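Local coordinates for protein putative XRE-family transcriptional regulator (Rhodococcus sp., PDB 2OFY) that probably binds DNA through a helix-turn-helix domain of the XRE family and so is expected to regulate transcription, at residues F35-S40 against A64-L69. Residues are numbered along the deposited sequence; the frame is centred on the assembly and turned at random.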
ATOM      1  N   PHE A  35      16.356   1.731   9.551  1.00 16.44           N
ATOM      2  CA  PHE A  35      16.812   0.464  10.152  1.00 16.24           C
ATOM      3  C   PHE A  35      15.657  -0.377  10.707  1.00 16.73           C
ATOM      4  O   PHE A  35      15.599  -1.579  10.434  1.00 17.10           O
ATOM      5  CB  PHE A  35      17.886   0.661  11.236  1.00 15.74           C
ATOM      6  CG  PHE A  35      18.289  -0.632  11.951  1.00 16.28           C
ATOM      7  CD1 PHE A  35      19.100  -1.607  11.328  1.00 16.02           C
ATOM      8  CD2 PHE A  35      17.842  -0.893  13.244  1.00 18.29           C
ATOM      9  CE1 PHE A  35      19.434  -2.786  11.993  1.00 17.11           C
ATOM     10  CE2 PHE A  35      18.178  -2.079  13.912  1.00 18.41           C
ATOM     11  CZ  PHE A  35      18.985  -3.028  13.291  1.00 17.44           C
ATOM     12  N   ASP A  36      14.767   0.240  11.491  1.00 15.81           N
ATOM     13  CA  ASP A  36      13.666  -0.472  12.135  1.00 16.41           C
ATOM     14  C   ASP A  36      12.630  -0.959  11.108  1.00 17.14           C
ATOM     15  O   ASP A  36      11.999  -1.988  11.335  1.00 18.30           O
ATOM     16  CB  ASP A  36      12.949   0.424  13.198  1.00 17.19           C
ATOM     17  CG  ASP A  36      13.794   0.679  14.453  1.00 19.24           C
ATOM     18  OD1 ASP A  36      14.895   0.081  14.629  1.00 18.19           O
ATOM     19  OD2 ASP A  36      13.354   1.505  15.323  1.00 21.07           O
ATOM     20  N   ALA A  37      12.494  -0.240  10.001  1.00 17.16           N
ATOM     21  CA  ALA A  37      11.541  -0.581   8.908  1.00 18.58           C
ATOM     22  C   ALA A  37      12.146  -1.573   7.913  1.00 18.66           C
ATOM     23  O   ALA A  37      11.456  -2.165   7.065  1.00 18.75           O
ATOM     24  CB  ALA A  37      11.061   0.692   8.185  1.00 19.87           C
ATOM     25  N   GLY A  38      13.460  -1.741   8.007  1.00 18.97           N
ATOM     26  CA  GLY A  38      14.190  -2.643   7.104  1.00 19.53           C
ATOM     27  C   GLY A  38      14.400  -2.071   5.705  1.00 20.02           C
ATOM     28  O   GLY A  38      14.453  -2.828   4.691  1.00 20.92           O
ATOM     29  N   ILE A  39      14.617  -0.772   5.619  1.00 17.40           N
ATOM     30  CA  ILE A  39      14.851  -0.162   4.311  1.00 17.36           C
ATOM     31  C   ILE A  39      16.091   0.717   4.321  1.00 17.13           C
ATOM     32  O   ILE A  39      16.694   0.931   5.392  1.00 17.80           O
ATOM     33  CB  ILE A  39      13.629   0.661   3.861  1.00 17.58           C
ATOM     34  CG1 ILE A  39      13.365   1.852   4.808  1.00 17.70           C
ATOM     35  CG2 ILE A  39      12.374  -0.260   3.692  1.00 18.35           C
ATOM     36  CD1 ILE A  39      12.292   2.886   4.241  1.00 17.98           C
ATOM     37  N   SER A  40      16.499   1.231   3.160  1.00 17.03           N
ATOM     38  CA  SER A  40      17.645   2.138   3.164  1.00 16.95           C
ATOM     39  C   SER A  40      17.218   3.561   3.484  1.00 16.21           C
ATOM     40  O   SER A  40      16.056   3.937   3.262  1.00 15.79           O
ATOM     41  CB  SER A  40      18.332   2.154   1.811  1.00 16.81           C
ATOM     42  OG  SER A  40      17.425   2.594   0.818  1.00 16.95           O
ATOM     43  N   ALA A  64       5.156   2.945   8.509  1.00 19.82           N
ATOM     44  CA  ALA A  64       4.022   3.370   9.374  1.00 21.14           C
ATOM     45  C   ALA A  64       4.053   2.675  10.713  1.00 21.05           C
ATOM     46  O   ALA A  64       3.860   3.311  11.775  1.00 21.38           O
ATOM     47  CB  ALA A  64       2.624   3.153   8.636  1.00 20.10           C
ATOM     48  N   ARG A  65       4.307   1.369  10.715  1.00 21.04           N
ATOM     49  CA  ARG A  65       4.377   0.653  12.018  1.00 22.45           C
ATOM     50  C   ARG A  65       5.487   1.227  12.926  1.00 21.56           C
ATOM     51  O   ARG A  65       5.269   1.436  14.096  1.00 22.35           O
ATOM     52  CB  ARG A  65       4.470  -0.842  11.858  1.00 22.24           C
ATOM     53  CG  ARG A  65       5.504  -1.361  10.949  1.00 27.08           C
ATOM     54  CD  ARG A  65       6.762  -1.813  11.659  1.00 31.06           C
ATOM     55  NE  ARG A  65       7.699  -2.436  10.734  1.00 25.07           N
ATOM     56  CZ  ARG A  65       8.837  -2.994  11.106  1.00 32.71           C
ATOM     57  NH1 ARG A  65       9.149  -3.005  12.410  1.00 33.68           N
ATOM     58  NH2 ARG A  65       9.637  -3.572  10.189  1.00 30.21           N
ATOM     59  N   VAL A  66       6.668   1.499  12.372  1.00 20.81           N
ATOM     60  CA  VAL A  66       7.792   2.060  13.139  1.00 20.36           C
ATOM     61  C   VAL A  66       7.365   3.406  13.743  1.00 20.68           C
ATOM     62  O   VAL A  66       7.743   3.727  14.902  1.00 21.37           O
ATOM     63  CB  VAL A  66       9.071   2.203  12.272  1.00 19.72           C
ATOM     64  CG1 VAL A  66      10.183   3.022  12.997  1.00 18.88           C
ATOM     65  CG2 VAL A  66       9.626   0.778  11.814  1.00 18.30           C
ATOM     66  N   LEU A  67       6.574   4.174  12.979  1.00 21.04           N
ATOM     67  CA  LEU A  67       6.133   5.515  13.391  1.00 20.76           C
ATOM     68  C   LEU A  67       4.855   5.518  14.216  1.00 21.56           C
ATOM     69  O   LEU A  67       4.350   6.608  14.564  1.00 21.31           O
ATOM     70  CB  LEU A  67       5.972   6.433  12.166  1.00 20.94           C
ATOM     71  CG  LEU A  67       7.222   6.555  11.301  1.00 20.10           C
ATOM     72  CD1 LEU A  67       6.805   7.358  10.064  1.00 18.59           C
ATOM     73  CD2 LEU A  67       8.339   7.310  12.100  1.00 19.11           C
ATOM     74  N   ASP A  68       4.349   4.318  14.561  1.00 20.56           N
ATOM     75  CA  ASP A  68       3.065   4.168  15.252  1.00 21.43           C
ATOM     76  C   ASP A  68       1.971   4.957  14.593  1.00 20.85           C
ATOM     77  O   ASP A  68       1.172   5.655  15.255  1.00 20.22           O
ATOM     78  CB  ASP A  68       3.156   4.577  16.703  1.00 23.35           C
ATOM     79  CG  ASP A  68       2.943   3.420  17.605  1.00 29.84           C
ATOM     80  OD1 ASP A  68       1.810   3.307  18.136  1.00 35.84           O
ATOM     81  OD2 ASP A  68       3.892   2.606  17.743  1.00 34.73           O
ATOM     82  N   LEU A  69       1.930   4.804  13.286  1.00 19.96           N
ATOM     83  CA  LEU A  69       1.016   5.577  12.471  1.00 22.74           C
ATOM     84  C   LEU A  69       0.021   4.577  11.855  1.00 24.68           C
ATOM     85  O   LEU A  69       0.431   3.513  11.408  1.00 22.69           O
ATOM     86  CB  LEU A  69       1.886   6.307  11.453  1.00 23.29           C
ATOM     87  CG  LEU A  69       1.294   7.203  10.414  1.00 23.51           C
ATOM     88  CD1 LEU A  69       0.651   8.426  11.087  1.00 22.49           C
ATOM     89  CD2 LEU A  69       2.376   7.616   9.342  1.00 21.48           C
TER
HETATM   90  O   HOH W   1      11.732  -3.170  13.731  1.00 45.88           O
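Val66 drives its CG2 methyl against the backbone between Asp36 and Ala37, and this methyl lies at the centre of the contact. CG2 lies 3.5 Å from Asp36 C and equally near Ala37 N, over the peptide link joining them. CB atoms of both residues add to it: Asp36 CB rests 3.6 Å from Val66 CG2 and also meets CG1, whereas Ala37 CB approaches CG2 alone, at 3.9 Å. CG1 is anti to the backbone N (chi1 170°) and CG2 anti to the carbonyl carbon, and both methyls reach Asp36 CB. The Asp36 carboxylate does not grip Arg65; its OD2 stays 6.8 Å from Arg65 NH1, so any attraction between the charges acts at a distance.

Arg65 reaches in beside the valine. Its chain bends at chi2 (98°) and then runs extended, bringing the guanidinium across Val66 CG2, which sits 3.6 Å above the plane near the rim, and Ala37 CA lies over the same face. Asp36 O approaches the guanidinium obliquely, 3.1 Å from Arg65 NH2, but the angle is too poor for a direct hydrogen bond. A water makes the link instead: it donates to Asp36 O at 2.7 Å and accepts from Arg65 NH1, bridging the two helix ends.

Both helices finish here in Schellman motifs, with Gly38 and Asp68 at positive phi. Helices 30-37 and 41-48, joined by the turn through Gly38 to Ser40, probably form the helix-turn-helix pair of the XRE fold, and the contact packs the C-terminal turn of the first against that of helix 57-66. Ala37 and Ile39 extend the packing to Val63 on helix 57-66; on that helix's side, Leu67 and Leu69 touch helix 8-25, and Ser40 caps helix 41-48 through Thr43 N.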